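Local atomic coordinates of Pdx2 protein (Plasmodium falciparum, PDB entry 2ABW), a protein that hydrolyses glutamine to glutamate and ammonia as the glutaminase subunit of the PLP synthase of the malaria parasite, passing the ammonia to its partner Pdx1 for vitamin B6 synthesis. Residues Glu3-Leu9 against Cys44-Pro50; Asp66-Leu72 against Phe106-Phe112; Ala150-Pro156 against Val194-Leu200. All coordinates share one frame; numbering follows the deposited sequence. Where two conformers were deposited one is given.

Interaction 1 of 3, residues Glu3-Leu9 against Cys44-Pro50; sequences EITIGVL and CDGLVIP
Thr5 O is gripped by two consecutive amides of segment 44-50. Asp45 N donates to Thr5 O at 2.8 Å. Gly46 N adds a weak bond to that oxygen. The same aspartate also reaches back along the strand. Asp45 OD2 accepts from Thr5 N at 2.9 Å, nearly straight (171°). The amide meets OD2 on its anti side, somewhat out of the carboxylate plane. Asp45 can do this because its CG lies beside its own backbone N and anti to the carbonyl carbon (chi1 -67°). Thr5 is thus held through both its N and its O by one residue. The other oxygen, OD1, forms a salt bridge with Lys217 of helix 204-219, so the carboxylate has a partner on each oxygen.

Past this start the two strands run parallel, 4-9 beside 46-49. They are inner strands of the large mixed sheet at the core of this class I glutamine amidotransferase fold. Gly7 lies in the middle of the ladder. Gly7 N donates to Gly46 O, and Gly7 O accepts from Val48 N at 2.8 Å. Leu9 N then bonds to Val48 O.

Cys44 SG sits against Gly7 CA at 3.6 Å, where the glycine has no side chain. On the opposite face, Ile6 CG2 touches Val48 CG2 at 4.0 Å. Val8 lies side by side with Val48, and Val8 CG1 meets Pro50 CG at 4.0 Å. Helix 16-23 packs over this face through Phe22 and Ile19. At the far end Leu9 and Ile49 point the same way, with Leu9 CD2 resting 3.9 Å from Ile49 CG2.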
loop_
_atom_site.group_PDB
_atom_site.type_symbol
_atom_site.label_atom_id
_atom_site.label_comp_id
_atom_site.label_asym_id
_atom_site.label_seq_id
_atom_site.Cartn_x
_atom_site.Cartn_y
_atom_site.Cartn_z
ATOM N N GLU A 3 -0.505 -15.883 -16.392
ATOM C CA GLU A 3 -1.175 -14.586 -16.423
ATOM C C GLU A 3 -1.241 -14.129 -14.967
ATOM O O GLU A 3 -1.870 -14.825 -14.158
ATOM C CB GLU A 3 -2.595 -14.707 -16.897
ATOM C CG GLU A 3 -2.722 -15.169 -18.353
ATOM C CD GLU A 3 -2.743 -13.965 -19.223
ATOM O OE1 GLU A 3 -3.661 -13.139 -18.954
ATOM O OE2 GLU A 3 -1.882 -13.869 -20.128
ATOM N N ILE A 4 -0.737 -12.943 -14.657
ATOM C CA ILE A 4 -0.839 -12.360 -13.315
ATOM C C ILE A 4 -1.752 -11.151 -13.427
ATOM O O ILE A 4 -1.615 -10.328 -14.347
ATOM C CB ILE A 4 0.557 -11.832 -12.909
ATOM C CG1 ILE A 4 1.488 -13.022 -12.628
ATOM C CG2 ILE A 4 0.429 -10.832 -11.738
ATOM C CD1 ILE A 4 1.045 -13.815 -11.487
ATOM N N THR A 5 -2.766 -11.072 -12.519
ATOM C CA THR A 5 -3.679 -9.947 -12.452
ATOM C C THR A 5 -3.486 -9.196 -11.137
ATOM O O THR A 5 -3.598 -9.795 -10.057
ATOM C CB THR A 5 -5.140 -10.396 -12.544
ATOM O OG1 THR A 5 -5.288 -11.076 -13.812
ATOM C CG2 THR A 5 -6.094 -9.161 -12.464
ATOM N N ILE A 6 -3.147 -7.929 -11.248
ATOM C CA ILE A 6 -3.069 -7.054 -10.108
ATOM C C ILE A 6 -4.216 -6.066 -10.194
ATOM O O ILE A 6 -4.439 -5.453 -11.242
ATOM C CB ILE A 6 -1.704 -6.325 -9.968
ATOM C CG1 ILE A 6 -0.673 -7.406 -9.695
ATOM C CG2 ILE A 6 -1.816 -5.259 -8.880
ATOM C CD1 ILE A 6 0.779 -6.897 -9.659
ATOM N N GLY A 7 -4.941 -5.923 -9.105
ATOM C CA GLY A 7 -6.046 -4.965 -9.068
ATOM C C GLY A 7 -5.641 -3.712 -8.363
ATOM O O GLY A 7 -4.705 -3.704 -7.486
ATOM N N VAL A 8 -6.284 -2.609 -8.733
ATOM C CA VAL A 8 -6.127 -1.304 -8.051
ATOM C C VAL A 8 -7.476 -0.860 -7.564
ATOM O O VAL A 8 -8.406 -0.703 -8.327
ATOM C CB VAL A 8 -5.480 -0.234 -8.926
ATOM C CG1 VAL A 8 -5.345 1.125 -8.161
ATOM C CG2 VAL A 8 -4.074 -0.685 -9.358
ATOM N N LEU A 9 -7.635 -0.708 -6.250
ATOM C CA LEU A 9 -8.935 -0.259 -5.670
ATOM C C LEU A 9 -9.239 1.103 -6.296
ATOM O O LEU A 9 -8.363 1.960 -6.388
ATOM C CB LEU A 9 -8.793 -0.208 -4.140
ATOM C CG LEU A 9 -10.188 -0.006 -3.506
ATOM C CD1 LEU A 9 -11.062 -1.264 -3.537
ATOM C CD2 LEU A 9 -10.028 0.444 -2.040
ATOM N N CYS A 44 -8.289 -11.121 -8.648
ATOM C CA CYS A 44 -6.970 -10.494 -8.376
ATOM C C CYS A 44 -6.038 -11.517 -7.740
ATOM O O CYS A 44 -6.403 -12.119 -6.760
ATOM C CB CYS A 44 -7.038 -9.310 -7.372
ATOM S SG CYS A 44 -7.856 -7.917 -8.216
ATOM N N ASP A 45 -4.757 -11.561 -8.195
ATOM C CA ASP A 45 -3.731 -12.284 -7.507
ATOM C C ASP A 45 -3.058 -11.378 -6.430
ATOM O O ASP A 45 -2.428 -11.868 -5.505
ATOM C CB ASP A 45 -2.665 -12.622 -8.533
ATOM C CG ASP A 45 -3.145 -13.595 -9.574
ATOM O OD1 ASP A 45 -3.838 -14.585 -9.199
ATOM O OD2 ASP A 45 -2.915 -13.441 -10.793
ATOM N N GLY A 46 -3.119 -10.067 -6.632
ATOM C CA GLY A 46 -2.663 -9.072 -5.641
ATOM C C GLY A 46 -3.449 -7.796 -5.774
ATOM O O GLY A 46 -4.131 -7.580 -6.841
ATOM N N LEU A 47 -3.397 -6.912 -4.790
ATOM C CA LEU A 47 -4.257 -5.689 -4.812
ATOM C C LEU A 47 -3.407 -4.511 -4.309
ATOM O O LEU A 47 -2.620 -4.663 -3.349
ATOM C CB LEU A 47 -5.453 -5.893 -3.872
ATOM C CG LEU A 47 -6.356 -4.718 -3.723
ATOM C CD1 LEU A 47 -7.128 -4.530 -4.993
ATOM C CD2 LEU A 47 -7.290 -4.845 -2.479
ATOM N N VAL A 48 -3.610 -3.360 -4.961
ATOM C CA VAL A 48 -3.065 -2.104 -4.494
ATOM C C VAL A 48 -4.208 -1.252 -3.969
ATOM O O VAL A 48 -5.273 -1.066 -4.681
ATOM C CB VAL A 48 -2.392 -1.361 -5.648
ATOM C CG1 VAL A 48 -1.836 -0.057 -5.110
ATOM C CG2 VAL A 48 -1.316 -2.253 -6.272
ATOM N N ILE A 49 -4.045 -0.686 -2.752
ATOM C CA ILE A 49 -4.986 0.287 -2.208
ATOM C C ILE A 49 -4.270 1.611 -2.143
ATOM O O ILE A 49 -3.464 1.752 -1.260
ATOM C CB ILE A 49 -5.518 -0.146 -0.866
ATOM C CG1 ILE A 49 -6.251 -1.505 -1.002
ATOM C CG2 ILE A 49 -6.544 0.952 -0.366
ATOM C CD1 ILE A 49 -7.105 -2.030 0.214
ATOM N N PRO A 50 -4.604 2.550 -3.013
ATOM C CA PRO A 50 -4.003 3.876 -2.948
ATOM C C PRO A 50 -4.938 4.858 -2.235
ATOM O O PRO A 50 -5.832 4.425 -1.575
ATOM C CB PRO A 50 -3.749 4.127 -4.417
ATOM C CG PRO A 50 -5.054 3.607 -5.085
ATOM C CD PRO A 50 -5.427 2.387 -4.234
#

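Interaction 2 of 3, residues Asp66-Leu72 against Phe106-Phe112; sequences DTLYNAL and FGNKFSF
The rings of Tyr69 and Phe112 meet rim to rim, and neither lies over the face of the other. Their centroids are 5.5 Å apart and their planes are inclined at 30°. The two side chains slide past each other in opposite directions. Tyr69 CD1 comes to 3.5 Å from Phe112 CE1. Leu72 fills in beside them, with Leu72 CD1 3.6 Å from the same Phe112 CE1. At the phenol edge, near the ring plane, lies Ser111 O. Tyr69 OH donates to Ser111 O at 2.7 Å, with the donor tilted 29° from the carbonyl plane. Tyr69 reaches this oxygen because its CG is anti to the backbone N (chi1 174°), which carries the ring off the helix toward the loop.

Lys109 crosses the tyrosine obliquely. Lys109 CE lies 3.3 Å from Tyr69 CE2, and a bend in the middle of the chain turns its end toward the helix. There Lys109 NZ makes a salt bridge to Asp66 OD2 at 2.8 Å, using the anti lone pair of that oxygen. A weak bond to Asn70 OD1 gives the ammonium a second acceptor on the next helical turn.

Arg58 of helix 54-60 serves several of these groups. It forms a salt bridge with Asp66 OD1, donates to Lys109 O and makes cation-pi contacts with Tyr69 and Phe106. The second oxygen of Asp66 is therefore also paired, which probably favours the charged carboxylate.

The contact joins helix 63-77 to the loop between strands 94-98 and 115-120. Phe110 of this loop packs on Ser54, which probably binds L-glutamine, so the loop lies beside the probable glutamine site of the amidotransferase fold.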
loop_
_atom_site.group_PDB
_atom_site.type_symbol
_atom_site.label_atom_id
_atom_site.label_comp_id
_atom_site.label_asym_id
_atom_site.label_seq_id
_atom_site.Cartn_x
_atom_site.Cartn_y
_atom_site.Cartn_z
ATOM N N ASP A 66 -20.817 -3.455 4.791
ATOM C CA ASP A 66 -19.398 -3.824 4.794
ATOM C C ASP A 66 -19.046 -5.062 3.965
ATOM O O ASP A 66 -18.047 -5.757 4.258
ATOM C CB ASP A 66 -18.938 -3.996 6.241
ATOM C CG ASP A 66 -18.233 -2.792 6.830
ATOM O OD1 ASP A 66 -18.035 -1.784 6.122
ATOM O OD2 ASP A 66 -17.835 -2.810 8.055
ATOM N N THR A 67 -19.713 -5.293 2.858
ATOM C CA THR A 67 -19.469 -6.480 2.044
ATOM C C THR A 67 -18.018 -6.458 1.551
ATOM O O THR A 67 -17.289 -7.441 1.676
ATOM C CB THR A 67 -20.473 -6.614 0.866
ATOM O OG1 THR A 67 -21.765 -6.985 1.415
ATOM C CG2 THR A 67 -20.043 -7.653 -0.111
ATOM N N LEU A 68 -17.609 -5.343 0.984
ATOM C CA LEU A 68 -16.190 -5.298 0.407
ATOM C C LEU A 68 -15.183 -5.252 1.517
ATOM O O LEU A 68 -14.115 -5.872 1.405
ATOM C CB LEU A 68 -16.009 -4.111 -0.546
ATOM C CG LEU A 68 -14.755 -3.992 -1.309
ATOM C CD1 LEU A 68 -14.433 -5.243 -2.143
ATOM C CD2 LEU A 68 -14.747 -2.690 -2.213
ATOM N N TYR A 69 -15.425 -4.513 2.601
ATOM C CA TYR A 69 -14.529 -4.471 3.756
ATOM C C TYR A 69 -14.254 -5.920 4.214
ATOM O O TYR A 69 -13.124 -6.365 4.368
ATOM C CB TYR A 69 -15.145 -3.714 4.898
ATOM C CG TYR A 69 -14.329 -3.761 6.130
ATOM C CD1 TYR A 69 -13.189 -2.987 6.312
ATOM C CD2 TYR A 69 -14.647 -4.637 7.133
ATOM C CE1 TYR A 69 -12.403 -3.038 7.463
ATOM C CE2 TYR A 69 -13.807 -4.762 8.269
ATOM C CZ TYR A 69 -12.747 -3.947 8.465
ATOM O OH TYR A 69 -11.926 -4.064 9.586
ATOM N N ASN A 70 -15.330 -6.670 4.432
ATOM C CA ASN A 70 -15.151 -8.072 4.971
ATOM C C ASN A 70 -14.392 -8.913 3.940
ATOM O O ASN A 70 -13.525 -9.704 4.330
ATOM C CB ASN A 70 -16.451 -8.673 5.242
ATOM C CG ASN A 70 -17.194 -7.995 6.410
ATOM O OD1 ASN A 70 -16.563 -7.538 7.292
ATOM N ND2 ASN A 70 -18.501 -8.047 6.413
ATOM N N ALA A 71 -14.634 -8.707 2.643
ATOM C CA ALA A 71 -13.903 -9.472 1.629
ATOM C C ALA A 71 -12.420 -9.097 1.610
ATOM O O ALA A 71 -11.537 -9.949 1.412
ATOM C CB ALA A 71 -14.563 -9.312 0.230
ATOM N N LEU A 72 -12.130 -7.814 1.788
ATOM C CA LEU A 72 -10.717 -7.329 1.869
ATOM C C LEU A 72 -9.997 -7.932 3.082
ATOM O O LEU A 72 -8.898 -8.379 2.974
ATOM C CB LEU A 72 -10.677 -5.800 1.813
ATOM C CG LEU A 72 -11.089 -5.212 0.484
ATOM C CD1 LEU A 72 -11.300 -3.699 0.583
ATOM C CD2 LEU A 72 -9.992 -5.472 -0.537
ATOM N N PHE A 106 -17.471 3.228 11.697
ATOM C CA PHE A 106 -16.945 1.832 11.785
ATOM C C PHE A 106 -16.045 1.415 12.985
ATOM O O PHE A 106 -15.785 0.228 13.141
ATOM C CB PHE A 106 -16.178 1.478 10.519
ATOM C CG PHE A 106 -16.597 2.248 9.313
ATOM C CD1 PHE A 106 -17.695 1.852 8.601
ATOM C CD2 PHE A 106 -15.874 3.331 8.885
ATOM C CE1 PHE A 106 -18.062 2.532 7.454
ATOM C CE2 PHE A 106 -16.244 4.022 7.760
ATOM C CZ PHE A 106 -17.320 3.611 7.055
ATOM N N GLY A 107 -15.555 2.358 13.791
ATOM C CA GLY A 107 -14.960 2.044 15.100
ATOM C C GLY A 107 -13.700 1.219 14.932
ATOM O O GLY A 107 -12.776 1.627 14.220
ATOM N N ASN A 108 -13.646 0.052 15.601
ATOM C CA ASN A 108 -12.484 -0.752 15.474
ATOM C C ASN A 108 -12.535 -1.544 14.183
ATOM O O ASN A 108 -11.622 -2.333 13.936
ATOM C CB ASN A 108 -12.194 -1.622 16.727
ATOM C CG ASN A 108 -13.212 -2.679 16.980
ATOM O OD1 ASN A 108 -13.268 -3.265 18.087
ATOM N ND2 ASN A 108 -14.022 -2.946 16.014
ATOM N N LYS A 109 -13.521 -1.252 13.323
ATOM C CA LYS A 109 -13.503 -1.826 11.986
ATOM C C LYS A 109 -12.977 -0.806 10.969
ATOM O O LYS A 109 -13.180 -1.007 9.806
ATOM C CB LYS A 109 -14.885 -2.378 11.587
ATOM C CG LYS A 109 -15.369 -3.696 12.332
ATOM C CD LYS A 109 -16.626 -4.422 11.712
ATOM C CE LYS A 109 -16.475 -4.981 10.227
ATOM N NZ LYS A 109 -17.786 -5.263 9.321
ATOM N N PHE A 110 -12.308 0.241 11.402
ATOM C CA PHE A 110 -11.724 1.197 10.471
ATOM C C PHE A 110 -10.620 0.608 9.564
ATOM O O PHE A 110 -10.708 0.707 8.345
ATOM C CB PHE A 110 -11.119 2.390 11.183
ATOM C CG PHE A 110 -10.594 3.458 10.260
ATOM C CD1 PHE A 110 -11.488 4.331 9.633
ATOM C CD2 PHE A 110 -9.223 3.701 10.119
ATOM C CE1 PHE A 110 -11.001 5.357 8.811
ATOM C CE2 PHE A 110 -8.739 4.739 9.305
ATOM C CZ PHE A 110 -9.617 5.544 8.667
ATOM N N SER A 111 -9.548 0.094 10.166
ATOM C CA SER A 111 -8.480 -0.510 9.424
ATOM C C SER A 111 -8.834 -1.935 8.931
ATOM O O SER A 111 -9.596 -2.682 9.581
ATOM C CB SER A 111 -7.242 -0.639 10.282
ATOM O OG SER A 111 -6.128 -1.153 9.578
ATOM N N PHE A 112 -8.237 -2.256 7.785
ATOM C CA PHE A 112 -8.214 -3.675 7.266
ATOM C C PHE A 112 -7.218 -4.477 8.033
ATOM O O PHE A 112 -7.297 -5.732 8.021
ATOM C CB PHE A 112 -7.899 -3.783 5.777
ATOM C CG PHE A 112 -8.691 -2.924 4.879
ATOM C CD1 PHE A 112 -10.047 -3.076 4.721
ATOM C CD2 PHE A 112 -8.058 -1.996 4.069
ATOM C CE1 PHE A 112 -10.799 -2.292 3.876
ATOM C CE2 PHE A 112 -8.761 -1.231 3.249
ATOM C CZ PHE A 112 -10.169 -1.334 3.131
#

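Interaction 3 of 3, residues Ala150-Pro156 against Val194-Leu200; sequences AACIRAP and VFHPELL
His196 N donates to Ala151 O at 2.9 Å in a nearly straight bond. It ties the loop that carries the histidine and glutamate of the Cys-His-Glu catalytic triad to strand 149-153, an outermost strand of the large sheet. The methyl of Ala150 is a bump that sits on one face of the Phe195 ring in a CH-pi contact, with Ala150 CB 4.0 Å from the ring centroid. With CG between the backbone N and the carbonyl carbon (chi1 51°), the Phe195 ring turns that face to the methyl. The short Ala151 lets Leu200 come close to the strand: Leu200 CD1 is 3.5 Å from Ala150 CA, and Leu200 CG packs against the Ala151 methyl. Farther along, Ile153 CD1 meets Leu199 CD1 as the two side chains cross at about a right angle. At the other end Val194 slides past Pro156, with Val194 CB 4.0 Å from Pro156 CG. Two waters bridge the backbones: one joins Ala151 N to His196 O, the other Ile153 N to Val194 O. Ile153 and Arg154 probably belong to the glutamine site. His196 ND1 donates to the syn lone pair of Glu198 OE2 at 2.7 Å, nearly in the imidazole plane.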
loop_
_atom_site.group_PDB
_atom_site.type_symbol
_atom_site.label_atom_id
_atom_site.label_comp_id
_atom_site.label_asym_id
_atom_site.label_seq_id
_atom_site.Cartn_x
_atom_site.Cartn_y
_atom_site.Cartn_z
ATOM N N ALA A 150 11.674 9.083 -3.425
ATOM C CA ALA A 150 10.277 9.002 -3.100
ATOM C C ALA A 150 9.699 10.385 -2.972
ATOM O O ALA A 150 10.313 11.303 -2.425
ATOM C CB ALA A 150 10.123 8.326 -1.730
ATOM N N ALA A 151 8.445 10.529 -3.421
ATOM C CA ALA A 151 7.721 11.788 -3.276
ATOM C C ALA A 151 6.736 11.724 -2.120
ATOM O O ALA A 151 5.739 10.974 -2.158
ATOM C CB ALA A 151 7.001 12.075 -4.606
ATOM N N CYS A 152 7.043 12.489 -1.058
ATOM C CA CYS A 152 6.201 12.501 0.106
ATOM C C CYS A 152 5.338 13.730 0.082
ATOM O O CYS A 152 5.874 14.793 0.139
ATOM C CB CYS A 152 7.064 12.597 1.355
ATOM S SG CYS A 152 7.902 11.031 1.689
ATOM N N ILE A 153 4.044 13.550 -0.066
ATOM C CA ILE A 153 3.097 14.675 -0.063
ATOM C C ILE A 153 2.051 14.471 1.025
ATOM O O ILE A 153 1.193 13.610 0.915
ATOM C CB ILE A 153 2.457 14.839 -1.441
ATOM C CG1 ILE A 153 3.544 15.055 -2.507
ATOM C CG2 ILE A 153 1.574 16.119 -1.468
ATOM C CD1 ILE A 153 2.926 15.266 -3.818
ATOM N N ARG A 154 2.189 15.265 2.080
ATOM C CA ARG A 154 1.369 15.135 3.274
ATOM C C ARG A 154 1.376 13.671 3.721
ATOM O O ARG A 154 0.352 13.061 3.978
ATOM C CB ARG A 154 -0.036 15.700 2.989
ATOM C CG ARG A 154 -1.088 14.727 2.422
ATOM C CD ARG A 154 -2.284 15.508 1.758
ATOM N NE ARG A 154 -3.112 14.600 0.934
ATOM C CZ ARG A 154 -4.338 14.882 0.493
ATOM N NH1 ARG A 154 -4.897 16.069 0.771
ATOM N NH2 ARG A 154 -5.010 13.982 -0.234
ATOM N N ALA A 155 2.587 13.104 3.765
ATOM C CA ALA A 155 2.729 11.677 3.990
ATOM C C ALA A 155 2.333 11.312 5.407
ATOM O O ALA A 155 2.644 12.088 6.330
ATOM C CB ALA A 155 4.181 11.256 3.801
ATOM N N PRO A 156 1.693 10.161 5.589
ATOM C CA PRO A 156 1.429 9.710 6.951
ATOM C C PRO A 156 2.775 9.353 7.586
ATOM O O PRO A 156 3.763 9.112 6.856
ATOM C CB PRO A 156 0.552 8.483 6.763
ATOM C CG PRO A 156 0.865 7.999 5.448
ATOM C CD PRO A 156 1.126 9.211 4.632
ATOM N N VAL A 194 4.517 5.179 2.576
ATOM C CA VAL A 194 3.890 6.451 2.959
ATOM C C VAL A 194 3.880 7.477 1.832
ATOM O O VAL A 194 3.265 8.563 1.945
ATOM C CB VAL A 194 4.560 7.044 4.203
ATOM C CG1 VAL A 194 4.633 6.022 5.370
ATOM C CG2 VAL A 194 6.009 7.515 3.848
ATOM N N PHE A 195 4.645 7.224 0.807
ATOM C CA PHE A 195 4.888 8.138 -0.345
ATOM C C PHE A 195 3.955 7.795 -1.507
ATOM O O PHE A 195 3.167 6.848 -1.435
ATOM C CB PHE A 195 6.363 8.101 -0.754
ATOM C CG PHE A 195 6.932 6.710 -0.979
ATOM C CD1 PHE A 195 6.862 6.110 -2.220
ATOM C CD2 PHE A 195 7.559 6.041 0.049
ATOM C CE1 PHE A 195 7.393 4.860 -2.436
ATOM C CE2 PHE A 195 8.092 4.796 -0.162
ATOM C CZ PHE A 195 8.020 4.189 -1.399
ATOM N N HIS A 196 4.049 8.594 -2.545
ATOM C CA HIS A 196 3.276 8.449 -3.782
ATOM C C HIS A 196 4.132 7.852 -4.868
ATOM O O HIS A 196 4.790 8.560 -5.616
ATOM C CB HIS A 196 2.780 9.830 -4.232
ATOM C CG HIS A 196 1.568 10.258 -3.513
ATOM N ND1 HIS A 196 0.307 10.019 -4.006
ATOM C CD2 HIS A 196 1.407 10.872 -2.319
ATOM C CE1 HIS A 196 -0.583 10.515 -3.158
ATOM N NE2 HIS A 196 0.058 11.009 -2.106
ATOM N N PRO A 197 4.124 6.501 -4.983
ATOM C CA PRO A 197 5.032 5.847 -5.950
ATOM C C PRO A 197 4.654 6.126 -7.369
ATOM O O PRO A 197 5.454 5.939 -8.297
ATOM C CB PRO A 197 4.755 4.359 -5.658
ATOM C CG PRO A 197 3.366 4.294 -5.129
ATOM C CD PRO A 197 3.188 5.567 -4.359
ATOM N N GLU A 198 3.450 6.652 -7.584
ATOM C CA GLU A 198 2.976 6.959 -8.921
ATOM C C GLU A 198 3.377 8.313 -9.422
ATOM O O GLU A 198 3.167 8.603 -10.632
ATOM C CB GLU A 198 1.466 6.764 -8.961
ATOM C CG GLU A 198 0.653 7.902 -8.444
ATOM C CD GLU A 198 0.676 8.181 -6.911
ATOM O OE1 GLU A 198 1.428 7.552 -6.129
ATOM O OE2 GLU A 198 -0.096 9.135 -6.564
ATOM N N LEU A 199 3.966 9.125 -8.555
ATOM C CA LEU A 199 4.251 10.570 -8.875
ATOM C C LEU A 199 5.748 10.812 -9.237
ATOM O O LEU A 199 6.115 11.926 -9.543
ATOM C CB LEU A 199 3.836 11.436 -7.747
ATOM C CG LEU A 199 2.362 11.611 -7.403
ATOM C CD1 LEU A 199 2.193 12.687 -6.302
ATOM C CD2 LEU A 199 1.749 11.944 -8.706
ATOM N N LEU A 200 6.566 9.774 -9.245
ATOM C CA LEU A 200 7.952 9.846 -9.760
ATOM C C LEU A 200 8.084 8.931 -10.949
ATOM O O LEU A 200 7.360 7.954 -11.102
ATOM C CB LEU A 200 8.974 9.503 -8.692
ATOM C CG LEU A 200 8.976 10.431 -7.516
ATOM C CD1 LEU A 200 10.048 9.861 -6.497
ATOM C CD2 LEU A 200 9.331 11.892 -7.885
HETATM O O HOH W 1 7.392 8.388 -4.747
HETATM O O HOH W 2 2.870 10.938 0.660
#

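The three interactions follow one another along the chain, each closing before the next opens. Interactions 1 and 3 reach the same nine-stranded sheet. Interaction 1 lies among its parallel strands, and interaction 3 lies at its far end, on strand 149-153. Their centres are about 19 Å apart. Interaction 2 lies beside interaction 1, with centres about 18 Å apart, and the two touch: Leu47 packs on Leu72 and Ile49 on Phe112. Interactions 2 and 3 lie on opposite sides of the chain centre, about 25 Å between centres. Interaction 3 holds the triad residues His196 and Glu198. Interaction 1 reaches toward the nucleophile: the side chains of Pro50 and Cys87 are about 7 Å apart. Interaction 2 approaches the probable glutamine site through its loop.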